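Local atomic coordinates of bifunctional protein PutA (Bdellovibrio bacteriovorus, PDB entry 5UR2), a protein that probably couples proline dehydrogenase and L-glutamate gamma-semialdehyde dehydrogenase activities in one chain, oxidising proline to glutamate with FAD and NAD(+). Residues Met3-Ile6 with Gln7-Val11; Tyr243-Lys246 with His247-Glu251; Leu218-Arg221 with Leu222-Val225; Gln156-Ser159 with Asn160-Glu164. All coordinates share one frame; numbering follows the deposited sequence.

Contact 1. Residues Met3-Ile6 with Gln7-Val11; sequences MNDI and QSQIV
Gln9 reaches back over the first turn of helix 6-22 to Asp5, the N-cap residue. Gln9 CB lies 3.5 Å from Ile6 O. CG then passes Asp5 O, and the chain runs on extended (chi2 -172°) to the amide. There Gln9 NE2 donates to Asp5 OD1 at 3.3 Å in a fairly straight bond, with an angle of 165° at the hydrogen. The oxygen lies in the plane of the amide but is approached from above the plane of its own carboxylate, and the two planes stand 79° apart. The other amide atom, OE1, accepts from Lys369. Asp5 OD2 takes the backbone N of His2. Asp5 O receives weak bonds from Ser8 N, Ser8 OG and Gln9 N. Ile6 O holds Ile10 N at 2.9 Å, the first full-strength helical bond here. Beside it, Ile6 CG1 touches Ile10 CD1 at 4.1 Å, and both side chains face helix 357-369 of the proline dehydrogenase barrel. Asp5 makes no capping bond with its side chain. Its carboxylate is spent on the Gln9 amide and the His2 backbone, and its negative charge probably still favours the positive start of the helix.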
# COMPACT_ATOMS: atom_id res chain seq x y z
N MET B 3 -3.18 -66.51 6.80
CA MET B 3 -2.48 -66.20 5.56
C MET B 3 -2.18 -64.71 5.52
O MET B 3 -3.00 -63.88 5.94
CB MET B 3 -3.33 -66.63 4.36
CG MET B 3 -3.79 -68.08 4.43
SD MET B 3 -2.39 -69.20 4.58
CE MET B 3 -3.18 -70.82 4.54
N ASN B 4 -0.97 -64.37 5.08
CA ASN B 4 -0.53 -62.98 4.94
C ASN B 4 -0.48 -62.25 6.29
O ASN B 4 -0.69 -61.04 6.35
CB ASN B 4 -1.42 -62.20 3.94
CG ASN B 4 -1.54 -62.92 2.61
OD1 ASN B 4 -0.56 -63.06 1.88
ND2 ASN B 4 -2.75 -63.38 2.28
N ASP B 5 -0.19 -62.98 7.38
CA ASP B 5 0.02 -62.38 8.70
C ASP B 5 1.48 -62.03 8.98
O ASP B 5 1.91 -62.11 10.14
CB ASP B 5 -0.53 -63.31 9.80
CG ASP B 5 0.34 -64.56 10.03
OD1 ASP B 5 1.30 -64.82 9.26
OD2 ASP B 5 0.04 -65.31 10.99
N ILE B 6 2.25 -61.63 7.96
CA ILE B 6 3.66 -61.31 8.20
C ILE B 6 3.78 -60.15 9.18
O ILE B 6 4.66 -60.14 10.05
CB ILE B 6 4.38 -60.99 6.87
CG1 ILE B 6 5.89 -60.80 7.06
CG2 ILE B 6 3.76 -59.75 6.20
CD1 ILE B 6 6.62 -62.04 7.51
N GLN B 7 2.86 -59.18 9.10
CA GLN B 7 2.90 -58.03 9.98
C GLN B 7 2.81 -58.45 11.44
O GLN B 7 3.41 -57.81 12.31
CB GLN B 7 1.79 -57.05 9.60
CG GLN B 7 2.02 -56.46 8.20
CD GLN B 7 3.44 -55.90 8.02
OE1 GLN B 7 3.98 -55.23 8.91
NE2 GLN B 7 4.07 -56.23 6.90
N SER B 8 2.06 -59.51 11.74
CA SER B 8 2.00 -60.02 13.10
C SER B 8 3.33 -60.65 13.53
O SER B 8 3.68 -60.58 14.71
CB SER B 8 0.87 -61.04 13.25
OG SER B 8 1.39 -62.35 13.35
N GLN B 9 4.05 -61.30 12.61
CA GLN B 9 5.33 -61.89 12.99
C GLN B 9 6.40 -60.82 13.19
O GLN B 9 7.28 -60.97 14.04
CB GLN B 9 5.79 -62.89 11.94
CG GLN B 9 4.75 -63.93 11.59
CD GLN B 9 5.30 -65.02 10.68
OE1 GLN B 9 6.45 -65.45 10.81
NE2 GLN B 9 4.47 -65.49 9.75
N ILE B 10 6.34 -59.74 12.41
CA ILE B 10 7.26 -58.63 12.61
C ILE B 10 7.02 -57.98 13.98
O ILE B 10 7.96 -57.75 14.75
CB ILE B 10 7.15 -57.62 11.46
CG1 ILE B 10 7.66 -58.28 10.17
CG2 ILE B 10 7.94 -56.35 11.76
CD1 ILE B 10 7.41 -57.48 8.93
N VAL B 11 5.75 -57.72 14.31
CA VAL B 11 5.43 -57.15 15.62
C VAL B 11 5.99 -58.03 16.74
O VAL B 11 6.51 -57.52 17.74
CB VAL B 11 3.91 -56.94 15.77
CG1 VAL B 11 3.54 -56.64 17.22
CG2 VAL B 11 3.47 -55.80 14.88

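Contact 2. Residues Tyr243-Lys246 with His247-Glu251; sequences YSVK and HLTLE
Val245 O is gripped twice by Thr249, one turn further along helix 246-257. Thr249 OG1 donates to Val245 O at 2.6 Å, and Thr249 N donates to the same oxygen, Val245 O, at 2.9 Å. The two donors come from opposite faces of the carbonyl plane. Neither lies in it: the hydroxyl is tilted 33° and the amide 28°. Thr249 OG1 can reach back because it stands anti to its own carbonyl carbon (chi1 -56°), beside the backbone N. Thr249 OG1 also meets Val245 CG2 at 4.0 Å. Lys246 and Leu250 form the next pair. The Lys246 chain bends at chi2 and again at chi3, and Lys246 CD rests on Leu250 CD1 at 3.6 Å. Beneath them Leu250 N donates to Lys246 O at 3.1 Å. The ammonium group of Lys246 goes elsewhere, to salt bridges with Asp282 and Asp278. At the first turn a water links two backbone atoms: it donates to Ser244 O at 3.1 Å and accepts from Leu248 N at 2.9 Å. Thr249 and Leu250 also pack on Ile270 of barrel strand 268-273. At this buried helix start, Val245 O takes both the Thr249 hydroxyl and its backbone N-H, so the hydroxyl has an acceptor one turn back. The water takes up a backbone N-H, and the aliphatic part of Lys246 adds apolar cover while two aspartates meet its charge.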
# COMPACT_ATOMS: atom_id res chain seq x y z
N TYR B 243 20.64 -34.16 -2.28
CA TYR B 243 20.01 -34.62 -3.51
C TYR B 243 20.66 -34.02 -4.76
O TYR B 243 20.70 -34.67 -5.80
CB TYR B 243 18.51 -34.29 -3.48
CG TYR B 243 17.74 -34.97 -4.60
CD1 TYR B 243 17.54 -36.34 -4.60
CD2 TYR B 243 17.24 -34.23 -5.67
CE1 TYR B 243 16.83 -36.96 -5.62
CE2 TYR B 243 16.52 -34.84 -6.69
CZ TYR B 243 16.32 -36.21 -6.66
OH TYR B 243 15.62 -36.83 -7.67
N SER B 244 21.20 -32.79 -4.66
CA SER B 244 21.82 -32.16 -5.82
C SER B 244 23.03 -32.96 -6.36
O SER B 244 23.42 -32.74 -7.51
CB SER B 244 22.27 -30.74 -5.48
OG SER B 244 23.19 -30.77 -4.39
N VAL B 245 23.61 -33.86 -5.58
CA VAL B 245 24.70 -34.69 -6.08
C VAL B 245 24.34 -36.17 -6.06
O VAL B 245 25.22 -37.02 -6.24
CB VAL B 245 26.01 -34.45 -5.30
CG1 VAL B 245 26.43 -32.97 -5.38
CG2 VAL B 245 25.87 -34.89 -3.85
N LYS B 246 23.07 -36.52 -5.83
CA LYS B 246 22.74 -37.94 -5.69
C LYS B 246 22.97 -38.69 -7.00
O LYS B 246 23.64 -39.72 -7.02
CB LYS B 246 21.29 -38.14 -5.22
CG LYS B 246 20.96 -39.59 -4.85
CD LYS B 246 20.43 -40.42 -6.03
CE LYS B 246 19.10 -39.86 -6.57
NZ LYS B 246 18.48 -40.69 -7.67
N HIS B 247 22.40 -38.18 -8.10
CA HIS B 247 22.54 -38.86 -9.38
C HIS B 247 24.01 -38.89 -9.82
O HIS B 247 24.51 -39.93 -10.27
CB HIS B 247 21.64 -38.17 -10.42
CG HIS B 247 21.60 -38.87 -11.75
ND1 HIS B 247 21.13 -38.26 -12.89
CD2 HIS B 247 21.99 -40.11 -12.11
CE1 HIS B 247 21.23 -39.10 -13.91
NE2 HIS B 247 21.75 -40.23 -13.46
N LEU B 248 24.72 -37.78 -9.64
CA LEU B 248 26.13 -37.75 -10.00
C LEU B 248 26.93 -38.79 -9.20
O LEU B 248 27.78 -39.48 -9.76
CB LEU B 248 26.68 -36.34 -9.78
CG LEU B 248 28.15 -36.07 -10.10
CD1 LEU B 248 28.43 -36.32 -11.58
CD2 LEU B 248 28.52 -34.65 -9.70
N THR B 249 26.63 -38.93 -7.91
CA THR B 249 27.34 -39.90 -7.08
C THR B 249 27.13 -41.32 -7.59
O THR B 249 28.06 -42.14 -7.57
CB THR B 249 26.89 -39.76 -5.62
OG1 THR B 249 27.11 -38.41 -5.20
CG2 THR B 249 27.69 -40.71 -4.71
N LEU B 250 25.92 -41.63 -8.04
CA LEU B 250 25.65 -42.98 -8.52
C LEU B 250 26.40 -43.28 -9.82
O LEU B 250 26.94 -44.38 -9.99
CB LEU B 250 24.15 -43.18 -8.68
CG LEU B 250 23.39 -43.15 -7.34
CD1 LEU B 250 21.90 -43.39 -7.54
CD2 LEU B 250 23.98 -44.17 -6.37
N GLU B 251 26.45 -42.31 -10.75
CA GLU B 251 27.25 -42.50 -11.96
C GLU B 251 28.73 -42.62 -11.63
O GLU B 251 29.43 -43.46 -12.20
CB GLU B 251 27.00 -41.34 -12.94
CG GLU B 251 25.60 -41.34 -13.51
CD GLU B 251 25.43 -40.39 -14.67
OE1 GLU B 251 26.44 -39.82 -15.15
OE2 GLU B 251 24.28 -40.22 -15.10
O HOH W 1 23.41 -35.18 -9.45

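Contact 3. Residues Leu218-Arg221 with Leu222-Val225; sequences LKDR and LRPV
Asp220 and Arg223 lie side by side on helix 211-232, pointing the same way, and their charged ends meet in a salt bridge. Arg223 NH1 donates to Asp220 OD1 at 2.7 Å, with an angle of 160° at the hydrogen. The oxygen sits in the guanidinium plane, at its edge. On the carboxylate the approach is from the anti side, somewhat out of plane, and the two flat groups are turned 57° against each other. Arg223 begins with CG opposite its backbone N (chi1 -173°) and bends at chi3, which turns the guanidinium back along the helix. Lys219 O lies over one face of that group, toward the rim. Lys219 O already accepts from Arg223 N at 2.8 Å. Lys219 CB approaches Arg223 NH2 to 4.0 Å. The charges have further partners: Asp220 OD2 pairs with Lys216, Arg223 NH2 with Glu259, and Lys219 with Glu255. Pro224 interrupts the bonding pattern, since its ring has no N-H to give. Pro224 CD lies 3.1 Å from Asp220 O, and the helix is kinked here. Helix 211-232 is the crossover between parallel strands 194-197 and 235-238 of the proline dehydrogenase barrel. Leu222 packs on Leu256 of helix 246-257, and Leu218 also packs on that helix. Arg221 turns instead to Glu152, at the start of helix 152-173.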
# COMPACT_ATOMS: atom_id res chain seq x y z
N LEU B 218 35.77 -36.33 -10.50
CA LEU B 218 35.41 -37.02 -9.27
C LEU B 218 35.93 -38.46 -9.28
O LEU B 218 36.52 -38.92 -8.30
CB LEU B 218 33.89 -36.99 -9.07
CG LEU B 218 33.35 -35.60 -8.71
CD1 LEU B 218 31.84 -35.52 -8.86
CD2 LEU B 218 33.77 -35.22 -7.31
N LYS B 219 35.74 -39.17 -10.39
CA LYS B 219 36.27 -40.52 -10.51
C LYS B 219 37.78 -40.55 -10.35
O LYS B 219 38.32 -41.44 -9.68
CB LYS B 219 35.87 -41.13 -11.86
CG LYS B 219 34.41 -41.49 -11.96
CD LYS B 219 33.92 -41.62 -13.41
CE LYS B 219 34.51 -42.83 -14.11
NZ LYS B 219 34.01 -42.93 -15.51
N ASP B 220 38.48 -39.57 -10.95
CA ASP B 220 39.94 -39.53 -10.84
C ASP B 220 40.37 -39.34 -9.40
O ASP B 220 41.38 -39.90 -8.97
CB ASP B 220 40.53 -38.41 -11.71
CG ASP B 220 40.41 -38.67 -13.20
OD1 ASP B 220 40.09 -39.82 -13.57
OD2 ASP B 220 40.68 -37.74 -13.99
N ARG B 221 39.62 -38.55 -8.62
CA ARG B 221 40.03 -38.32 -7.24
C ARG B 221 39.71 -39.52 -6.36
O ARG B 221 40.46 -39.81 -5.42
CB ARG B 221 39.36 -37.06 -6.70
CG ARG B 221 39.57 -35.82 -7.55
CD ARG B 221 40.94 -35.22 -7.38
NE ARG B 221 41.20 -34.10 -8.29
CZ ARG B 221 40.95 -32.82 -8.04
NH1 ARG B 221 40.40 -32.45 -6.89
NH2 ARG B 221 41.24 -31.89 -8.95
N LEU B 222 38.61 -40.22 -6.66
CA LEU B 222 38.22 -41.41 -5.90
C LEU B 222 39.09 -42.61 -6.23
O LEU B 222 39.37 -43.44 -5.36
CB LEU B 222 36.76 -41.78 -6.17
CG LEU B 222 35.75 -41.56 -5.05
CD1 LEU B 222 34.43 -42.25 -5.40
CD2 LEU B 222 36.31 -42.09 -3.75
N ARG B 223 39.51 -42.72 -7.49
CA ARG B 223 40.20 -43.93 -7.95
C ARG B 223 41.38 -44.33 -7.07
O ARG B 223 41.44 -45.51 -6.70
CB ARG B 223 40.63 -43.74 -9.41
CG ARG B 223 41.21 -45.00 -10.07
CD ARG B 223 41.45 -44.81 -11.57
NE ARG B 223 40.21 -44.63 -12.33
CZ ARG B 223 39.78 -43.47 -12.83
NH1 ARG B 223 40.47 -42.34 -12.66
NH2 ARG B 223 38.65 -43.45 -13.51
N PRO B 224 42.31 -43.45 -6.69
CA PRO B 224 43.42 -43.92 -5.83
C PRO B 224 42.97 -44.41 -4.47
O PRO B 224 43.61 -45.30 -3.90
CB PRO B 224 44.32 -42.68 -5.70
CG PRO B 224 43.83 -41.71 -6.74
CD PRO B 224 42.40 -42.01 -6.97
N VAL B 225 41.89 -43.83 -3.91
CA VAL B 225 41.37 -44.30 -2.62
C VAL B 225 40.78 -45.69 -2.77
O VAL B 225 41.04 -46.59 -1.96
CB VAL B 225 40.33 -43.32 -2.05
CG1 VAL B 225 39.86 -43.81 -0.68
CG2 VAL B 225 40.87 -41.92 -1.96

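Contact 4. Residues Gln156-Ser159 with Asn160-Glu164; sequences QDYS and NKYME
The rings of Tyr158 and Tyr162 meet obliquely, one turn apart on helix 152-173. Their planes stand at 46°, with centroids 4.8 Å apart. Tyr162 CD2 lies over one face of the Tyr158 ring, offset toward its rim. At the edge of the Tyr162 ring, in its plane, sits Tyr158 O, 3.4 Å from Tyr162 CD2. Tyr158 O also accepts from Tyr162 N at 3.2 Å. Tyr158 carries CG anti to its backbone N (chi1 -176°), which brings its ring to that of Tyr162, one turn on. A second pair of flat groups is polar. Gln156 bends at chi2, and Gln156 NE2 makes a weak hydrogen bond to Asn160 OD1 at 3.3 Å. The two amide planes differ by 33°. Beneath this pair Asn160 N donates to Gln156 O at 3.0 Å. Further along, Met163 N donates to Ser159 O at 3.0 Å, and Met163 CG lies close to that oxygen. The tyrosines face the barrel. Tyr158 OH bonds to Lys198 N, just after strand 194-197, while Tyr162 OH bonds to Ser196 O in that strand and to Ile144 N in strand 138-144. The helix is thus tied by two phenols to the first two barrel strands, with the amide pair on its more exposed side.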
# COMPACT_ATOMS: atom_id res chain seq x y z
N GLN B 156 42.80 -31.60 -1.74
CA GLN B 156 44.02 -32.40 -1.74
C GLN B 156 44.33 -32.91 -0.33
O GLN B 156 44.72 -34.07 -0.16
CB GLN B 156 45.17 -31.57 -2.31
CG GLN B 156 46.50 -32.30 -2.45
CD GLN B 156 46.46 -33.43 -3.48
OE1 GLN B 156 46.36 -33.17 -4.69
NE2 GLN B 156 46.58 -34.67 -3.01
N ASP B 157 44.13 -32.06 0.69
CA ASP B 157 44.35 -32.48 2.07
C ASP B 157 43.39 -33.60 2.45
O ASP B 157 43.78 -34.56 3.12
CB ASP B 157 44.19 -31.29 3.02
CG ASP B 157 45.29 -30.23 2.86
OD1 ASP B 157 46.34 -30.51 2.22
OD2 ASP B 157 45.10 -29.09 3.35
N TYR B 158 42.13 -33.49 2.02
CA TYR B 158 41.16 -34.53 2.32
C TYR B 158 41.56 -35.86 1.68
O TYR B 158 41.45 -36.93 2.30
CB TYR B 158 39.77 -34.08 1.86
CG TYR B 158 38.64 -35.05 2.21
CD1 TYR B 158 37.95 -34.95 3.43
CD2 TYR B 158 38.26 -36.06 1.32
CE1 TYR B 158 36.92 -35.84 3.75
CE2 TYR B 158 37.24 -36.95 1.64
CZ TYR B 158 36.56 -36.83 2.84
OH TYR B 158 35.55 -37.73 3.13
N SER B 159 42.05 -35.81 0.43
CA SER B 159 42.52 -37.02 -0.22
C SER B 159 43.69 -37.65 0.52
O SER B 159 43.72 -38.86 0.74
CB SER B 159 42.90 -36.71 -1.67
OG SER B 159 43.13 -37.90 -2.39
N ASN B 160 44.66 -36.82 0.93
CA ASN B 160 45.81 -37.34 1.65
C ASN B 160 45.41 -37.95 2.98
O ASN B 160 45.93 -39.00 3.37
CB ASN B 160 46.84 -36.22 1.85
CG ASN B 160 47.48 -35.78 0.55
OD1 ASN B 160 47.53 -36.55 -0.42
ND2 ASN B 160 47.96 -34.54 0.51
N LYS B 161 44.45 -37.32 3.68
CA LYS B 161 43.97 -37.89 4.94
C LYS B 161 43.46 -39.31 4.74
O LYS B 161 43.76 -40.20 5.55
CB LYS B 161 42.88 -37.02 5.54
CG LYS B 161 43.37 -35.84 6.33
CD LYS B 161 42.21 -35.15 7.02
CE LYS B 161 42.67 -33.93 7.81
NZ LYS B 161 41.59 -33.38 8.66
N TYR B 162 42.70 -39.55 3.67
CA TYR B 162 42.15 -40.89 3.45
C TYR B 162 43.23 -41.88 3.07
O TYR B 162 43.27 -43.00 3.61
CB TYR B 162 41.05 -40.84 2.39
CG TYR B 162 39.74 -40.65 3.08
CD1 TYR B 162 39.01 -41.73 3.53
CD2 TYR B 162 39.26 -39.38 3.35
CE1 TYR B 162 37.83 -41.56 4.21
CE2 TYR B 162 38.09 -39.20 4.03
CZ TYR B 162 37.37 -40.29 4.45
OH TYR B 162 36.19 -40.11 5.13
N MET B 163 44.16 -41.49 2.18
CA MET B 163 45.25 -42.38 1.81
C MET B 163 46.05 -42.79 3.04
O MET B 163 46.40 -43.96 3.20
CB MET B 163 46.16 -41.72 0.78
CG MET B 163 45.52 -41.36 -0.57
SD MET B 163 44.97 -42.78 -1.56
CE MET B 163 46.51 -43.41 -2.23
N GLU B 164 46.35 -41.84 3.94
CA GLU B 164 47.08 -42.18 5.15
C GLU B 164 46.24 -43.04 6.08
O GLU B 164 46.76 -43.99 6.68
CB GLU B 164 47.53 -40.91 5.88
CG GLU B 164 48.65 -40.15 5.19
CD GLU B 164 48.67 -38.68 5.58
OE1 GLU B 164 47.94 -38.31 6.53
OE2 GLU B 164 49.42 -37.90 4.94

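How the contacts relate
Contacts 2, 3 and 4 belong to the proline dehydrogenase barrel, whereas contact 1 stands apart at the surface, its nearest atoms about 26 Å from contact 2. Contact 2 is the most buried. Contacts 1 and 2 are both helix starts, but residues 3-11 combine an amide-carboxylate bond with weak bonds to Asp5 O, and residues 243-251 rely on a carbonyl with two donors. Contacts 3 and 4 lie within helices and are partly buried. One adds a salt bridge, the other an aromatic pair and a weak amide bond. Contact 3 touches both of the others: contact 2 through Leu248 CD2 and Leu218 CD1 (3.5 Å), contact 4 through Met163 SD and Pro224 O (3.7 Å).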